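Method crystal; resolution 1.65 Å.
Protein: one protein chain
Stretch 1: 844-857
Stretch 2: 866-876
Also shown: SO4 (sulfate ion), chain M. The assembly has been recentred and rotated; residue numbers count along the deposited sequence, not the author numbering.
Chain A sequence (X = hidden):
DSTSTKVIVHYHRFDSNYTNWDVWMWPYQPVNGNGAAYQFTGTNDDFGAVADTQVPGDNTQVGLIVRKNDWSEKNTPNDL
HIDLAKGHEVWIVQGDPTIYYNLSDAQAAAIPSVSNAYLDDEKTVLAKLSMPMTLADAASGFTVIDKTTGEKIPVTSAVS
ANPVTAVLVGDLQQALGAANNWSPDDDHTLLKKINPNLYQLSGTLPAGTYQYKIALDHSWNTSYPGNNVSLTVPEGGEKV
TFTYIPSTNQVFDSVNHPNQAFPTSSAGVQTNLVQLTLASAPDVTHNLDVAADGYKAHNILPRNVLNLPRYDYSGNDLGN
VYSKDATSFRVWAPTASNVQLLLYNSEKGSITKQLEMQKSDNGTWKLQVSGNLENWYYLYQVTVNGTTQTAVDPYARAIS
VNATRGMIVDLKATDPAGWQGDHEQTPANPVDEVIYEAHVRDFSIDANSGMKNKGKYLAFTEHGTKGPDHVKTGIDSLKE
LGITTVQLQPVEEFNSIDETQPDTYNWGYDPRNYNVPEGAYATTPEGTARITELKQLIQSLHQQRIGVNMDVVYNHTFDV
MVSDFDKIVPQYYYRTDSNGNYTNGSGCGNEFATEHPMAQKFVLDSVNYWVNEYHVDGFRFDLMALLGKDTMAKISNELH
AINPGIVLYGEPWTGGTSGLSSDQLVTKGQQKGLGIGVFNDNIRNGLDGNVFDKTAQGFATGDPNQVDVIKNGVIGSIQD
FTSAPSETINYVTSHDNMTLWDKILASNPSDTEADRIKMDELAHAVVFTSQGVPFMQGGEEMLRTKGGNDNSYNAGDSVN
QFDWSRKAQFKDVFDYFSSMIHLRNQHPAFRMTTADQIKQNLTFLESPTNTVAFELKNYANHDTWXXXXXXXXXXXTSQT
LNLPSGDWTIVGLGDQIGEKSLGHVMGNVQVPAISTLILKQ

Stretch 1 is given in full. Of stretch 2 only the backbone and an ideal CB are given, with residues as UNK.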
# COMPACT_ATOMS: atom_id res chain seq x y z
N PHE A 844 26.39 -19.80 -5.20
CA PHE A 844 27.00 -19.04 -6.29
C PHE A 844 28.33 -19.68 -6.71
O PHE A 844 29.09 -20.14 -5.85
CB PHE A 844 27.19 -17.57 -5.89
CG PHE A 844 25.89 -16.82 -5.81
CD1 PHE A 844 25.25 -16.43 -6.98
CD2 PHE A 844 25.30 -16.56 -4.58
CE1 PHE A 844 24.03 -15.76 -6.95
CE2 PHE A 844 24.06 -15.88 -4.51
CZ PHE A 844 23.42 -15.47 -5.69
N LEU A 845 28.56 -19.73 -8.02
CA LEU A 845 29.77 -20.32 -8.60
C LEU A 845 30.72 -19.21 -9.02
O LEU A 845 30.28 -18.16 -9.51
CB LEU A 845 29.41 -21.18 -9.81
CG LEU A 845 28.41 -22.34 -9.62
CD1 LEU A 845 28.16 -23.10 -10.92
CD2 LEU A 845 28.89 -23.30 -8.53
N GLU A 846 32.02 -19.45 -8.87
CA GLU A 846 33.02 -18.48 -9.34
C GLU A 846 32.85 -18.27 -10.84
O GLU A 846 32.74 -19.23 -11.61
CB GLU A 846 34.45 -18.96 -9.02
CG GLU A 846 35.56 -18.01 -9.50
CD GLU A 846 35.79 -16.82 -8.59
OE1 GLU A 846 35.32 -16.85 -7.42
OE2 GLU A 846 36.45 -15.85 -9.04
N SER A 847 32.77 -17.00 -11.25
CA SER A 847 32.58 -16.68 -12.67
C SER A 847 33.33 -15.38 -13.02
O SER A 847 33.78 -14.67 -12.12
CB SER A 847 31.08 -16.58 -12.99
OG SER A 847 30.49 -15.47 -12.33
N PRO A 848 33.46 -15.07 -14.32
CA PRO A 848 34.21 -13.87 -14.72
C PRO A 848 33.61 -12.56 -14.22
O PRO A 848 32.43 -12.50 -13.79
CB PRO A 848 34.18 -13.93 -16.25
CG PRO A 848 34.07 -15.38 -16.55
CD PRO A 848 33.13 -15.90 -15.49
N THR A 849 34.42 -11.51 -14.25
CA THR A 849 33.98 -10.18 -13.87
C THR A 849 32.66 -9.79 -14.52
O THR A 849 32.45 -9.98 -15.72
CB THR A 849 35.05 -9.14 -14.26
OG1 THR A 849 36.28 -9.53 -13.65
CG2 THR A 849 34.65 -7.75 -13.76
N ASN A 850 31.78 -9.23 -13.69
CA ASN A 850 30.48 -8.74 -14.14
C ASN A 850 29.60 -9.84 -14.73
O ASN A 850 28.92 -9.64 -15.72
CB ASN A 850 30.59 -7.56 -15.11
CG ASN A 850 29.32 -6.76 -15.16
OD1 ASN A 850 28.66 -6.57 -14.13
ND2 ASN A 850 28.92 -6.32 -16.35
N THR A 851 29.65 -11.02 -14.12
CA THR A 851 28.70 -12.09 -14.46
C THR A 851 28.23 -12.68 -13.15
O THR A 851 28.89 -12.51 -12.12
CB THR A 851 29.32 -13.22 -15.34
OG1 THR A 851 30.35 -13.90 -14.59
CG2 THR A 851 29.91 -12.67 -16.67
N VAL A 852 27.05 -13.31 -13.17
CA VAL A 852 26.48 -13.98 -12.00
C VAL A 852 26.13 -15.40 -12.42
O VAL A 852 25.39 -15.61 -13.39
CB VAL A 852 25.21 -13.24 -11.48
CG1 VAL A 852 24.51 -14.05 -10.39
CG2 VAL A 852 25.57 -11.87 -10.93
N ALA A 853 26.66 -16.37 -11.67
CA ALA A 853 26.40 -17.79 -11.94
C ALA A 853 26.04 -18.50 -10.65
O ALA A 853 26.70 -18.30 -9.64
CB ALA A 853 27.62 -18.46 -12.56
N PHE A 854 25.00 -19.34 -10.70
CA PHE A 854 24.60 -20.10 -9.51
C PHE A 854 24.13 -21.49 -9.83
O PHE A 854 23.78 -21.78 -10.98
CB PHE A 854 23.56 -19.35 -8.66
CG PHE A 854 22.28 -19.04 -9.39
CD1 PHE A 854 21.20 -19.91 -9.34
CD2 PHE A 854 22.16 -17.85 -10.13
CE1 PHE A 854 20.01 -19.61 -10.02
CE2 PHE A 854 20.98 -17.54 -10.80
CZ PHE A 854 19.89 -18.42 -10.74
N GLU A 855 24.10 -22.34 -8.81
CA GLU A 855 23.67 -23.72 -8.95
C GLU A 855 22.58 -24.01 -7.93
O GLU A 855 22.70 -23.63 -6.75
CB GLU A 855 24.86 -24.67 -8.75
CG GLU A 855 24.52 -26.13 -9.04
CD GLU A 855 25.71 -27.08 -8.80
OE1 GLU A 855 26.75 -26.63 -8.26
OE2 GLU A 855 25.59 -28.26 -9.17
N LEU A 856 21.53 -24.67 -8.42
CA LEU A 856 20.40 -25.13 -7.60
C LEU A 856 20.60 -26.63 -7.47
O LEU A 856 20.50 -27.37 -8.45
CB LEU A 856 19.05 -24.80 -8.30
CG LEU A 856 18.85 -23.32 -8.66
CD1 LEU A 856 17.55 -23.07 -9.43
CD2 LEU A 856 18.90 -22.43 -7.41
N LYS A 857 20.94 -27.08 -6.25
CA LYS A 857 21.37 -28.46 -6.05
C LYS A 857 20.33 -29.32 -5.37
O LYS A 857 19.40 -28.81 -4.78
CB LYS A 857 22.64 -28.49 -5.18
CG LYS A 857 23.79 -27.66 -5.75
CD LYS A 857 24.85 -27.42 -4.66
CE LYS A 857 24.27 -26.54 -3.55
NZ LYS A 857 25.01 -26.60 -2.26
N UNK A 866 18.46 -32.80 -10.97
CA UNK A 866 19.31 -32.85 -9.77
C UNK A 866 20.02 -31.52 -9.50
O UNK A 866 19.95 -30.96 -8.39
CB UNK A 866 20.35 -33.96 -9.91
N UNK A 867 20.75 -31.04 -10.50
CA UNK A 867 21.48 -29.79 -10.41
C UNK A 867 21.09 -28.92 -11.60
O UNK A 867 21.03 -29.42 -12.74
CB UNK A 867 22.99 -30.03 -10.37
N UNK A 868 20.81 -27.65 -11.33
CA UNK A 868 20.58 -26.66 -12.38
C UNK A 868 21.60 -25.54 -12.24
O UNK A 868 21.79 -24.99 -11.15
CB UNK A 868 19.15 -26.11 -12.31
N UNK A 869 22.25 -25.20 -13.35
CA UNK A 869 23.14 -24.03 -13.34
C UNK A 869 22.55 -22.92 -14.20
O UNK A 869 22.07 -23.17 -15.29
CB UNK A 869 24.54 -24.40 -13.84
N UNK A 870 22.54 -21.69 -13.66
CA UNK A 870 22.13 -20.52 -14.43
C UNK A 870 23.29 -19.52 -14.40
O UNK A 870 23.89 -19.30 -13.35
CB UNK A 870 20.85 -19.90 -13.87
N UNK A 871 23.61 -18.91 -15.55
CA UNK A 871 24.59 -17.81 -15.59
C UNK A 871 24.09 -16.66 -16.45
O UNK A 871 23.69 -16.88 -17.61
CB UNK A 871 25.94 -18.31 -16.12
N UNK A 872 24.11 -15.45 -15.89
CA UNK A 872 23.77 -14.23 -16.62
C UNK A 872 25.05 -13.60 -17.12
O UNK A 872 25.95 -13.33 -16.32
CB UNK A 872 22.99 -13.25 -15.74
N UNK A 873 25.14 -13.39 -18.42
CA UNK A 873 26.27 -12.67 -19.04
C UNK A 873 25.83 -11.40 -19.76
O UNK A 873 25.46 -11.46 -20.93
CB UNK A 873 27.00 -13.58 -20.03
N UNK A 874 25.88 -10.24 -19.06
CA UNK A 874 25.46 -8.97 -19.67
C UNK A 874 26.50 -8.34 -20.58
O UNK A 874 26.21 -7.35 -21.25
CB UNK A 874 25.10 -7.97 -18.57
N UNK A 875 27.69 -8.91 -20.61
CA UNK A 875 28.82 -8.33 -21.33
C UNK A 875 28.73 -8.52 -22.84
O UNK A 875 28.07 -9.43 -23.33
CB UNK A 875 30.13 -8.94 -20.82
N UNK A 876 29.42 -7.65 -23.58
CA UNK A 876 29.37 -7.70 -25.02
C UNK A 876 30.28 -8.75 -25.67
O UNK A 876 30.28 -8.90 -26.90
CB UNK A 876 29.73 -6.32 -25.57
S SO4 M . 32.30 -8.70 -10.08
O1 SO4 M . 31.94 -9.77 -11.02
O2 SO4 M . 31.97 -7.40 -10.66
O3 SO4 M . 31.57 -8.88 -8.83
O4 SO4 M . 33.73 -8.78 -9.80

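Strand 852-856 lies antiparallel to strand 868-873, so stretch 2 alternates between two faces, one with Val852, Phe854 and Leu856, the other with Ala853 and Glu855.

Position 866 has phi/psi of -60/-55 and nothing of stretch 1 within 5.5 Å of its ideal CB. Almost any polar residue would do; it is Lys866, an extended chain whose end leads away.

At 867 the ideal CB sits 3.4 Å from Glu855 OE2, which argues against an acid and favours a small or neutral polar group. Asn867 fits, its OD1 3.4 Å from Lys857 CA; its ND2 is satisfied elsewhere in the structure.

Position 868 pairs with Leu856, its ideal CB 4.2 Å from Leu856 CB. Extended angles and an aliphatic neighbour suit Val, Ile or Leu. Ile868 is present, and its backbone makes both bonds of the pair, Leu856 N to Ile868 O at 2.8 Å and Ile868 N to Leu856 O at 2.9 Å.

Position 869 faces Leu845 CD1, 4.8 Å from the ideal CB, beside the aliphatic part of Glu855. A longer aliphatic chain would reach both: Ile869 sets CD1 3.8 Å from Leu845 CD1 and CG1 3.9 Å from Glu855 CG.

At 870 the ring of Phe854, in the p rotamer, folds across the strand, its CZ 3.6 Å from the ideal CB. A compact residue such as Ala, Val or Thr suits this cover. Val870 places CB over the ring face, 3.9 Å from the centroid of Phe854.

Position 871 lies opposite Ala853, whose methyl leaves space running toward Thr851 and Pro848. A long, flexible apolar chain could use it. Met871, all trans, packs CB 3.9 Å from Ala853 CB and carries CE to 3.8 Å from Thr851 CB.

Position 872 lies beside Val852, with the Phe854 ring within reach; a large apolar or aromatic residue suits. Tyr872 puts CD2 3.9 Å from Val852 CB and OH 3.6 Å from Phe854 CE2, at that ring's edge.

At 873 the CB points sideways, 4.5 Å from Thr851 CG2, so several residues are possible. Asn873 turns OD1 back to accept from N and ND2 of 875.

Position 874, at phi -80, points toward Asn850 and tolerates proline; Pro874 packs CG 3.7 Å from Asn850 ND2.

Position 875 meets an acceptor, Asn850 O, and a donor, Asn850 ND2. An amide answers both: Asn875 ND2 donates to Asn850 O at 3.1 Å, and Asn850 ND2 donates to Asn875 OD1 at 3.1 Å.

Position 876 is out of reach and unconstrained here; it is Lys876.

Stretch 2 (866-876) KNIIVMYNPNK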
# COMPACT_ATOMS: atom_id res chain seq x y z
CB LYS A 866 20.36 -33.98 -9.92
CG LYS A 866 21.28 -34.09 -8.70
CD LYS A 866 22.24 -35.27 -8.83
CE LYS A 866 23.01 -35.48 -7.53
NZ LYS A 866 23.97 -36.63 -7.65
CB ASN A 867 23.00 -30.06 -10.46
CG ASN A 867 23.49 -30.82 -9.25
OD1 ASN A 867 23.06 -30.58 -8.11
ND2 ASN A 867 24.41 -31.77 -9.48
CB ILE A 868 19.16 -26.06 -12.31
CG1 ILE A 868 18.11 -27.19 -12.27
CG2 ILE A 868 18.92 -25.08 -13.49
CD1 ILE A 868 16.67 -26.71 -12.12
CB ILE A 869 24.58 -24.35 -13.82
CG1 ILE A 869 25.31 -25.13 -12.74
CG2 ILE A 869 25.34 -23.03 -14.17
CD1 ILE A 869 26.67 -25.70 -13.22
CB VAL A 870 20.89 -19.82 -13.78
CG1 VAL A 870 20.53 -18.50 -14.49
CG2 VAL A 870 19.67 -20.76 -13.78
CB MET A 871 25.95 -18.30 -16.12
CG MET A 871 26.97 -17.16 -16.24
SD MET A 871 28.59 -17.85 -16.57
CE MET A 871 29.41 -16.42 -17.30
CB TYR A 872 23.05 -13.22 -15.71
CG TYR A 872 21.92 -13.78 -14.88
CD1 TYR A 872 20.85 -14.46 -15.46
CD2 TYR A 872 21.90 -13.59 -13.51
CE1 TYR A 872 19.79 -14.97 -14.66
CE2 TYR A 872 20.87 -14.09 -12.71
CZ TYR A 872 19.83 -14.78 -13.30
OH TYR A 872 18.82 -15.26 -12.50
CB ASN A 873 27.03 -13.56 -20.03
CG ASN A 873 28.17 -12.79 -20.69
OD1 ASN A 873 28.68 -11.85 -20.11
ND2 ASN A 873 28.54 -13.17 -21.90
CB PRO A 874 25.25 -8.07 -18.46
CG PRO A 874 26.19 -8.61 -17.43
CD PRO A 874 26.17 -10.09 -17.63
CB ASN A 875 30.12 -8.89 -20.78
CG ASN A 875 30.23 -8.67 -19.30
OD1 ASN A 875 30.36 -7.53 -18.84
ND2 ASN A 875 30.13 -9.75 -18.53
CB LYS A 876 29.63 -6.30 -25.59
CG LYS A 876 28.36 -5.46 -25.59
CD LYS A 876 28.60 -4.07 -26.10
CE LYS A 876 27.32 -3.26 -26.09
NZ LYS A 876 27.61 -1.84 -26.43
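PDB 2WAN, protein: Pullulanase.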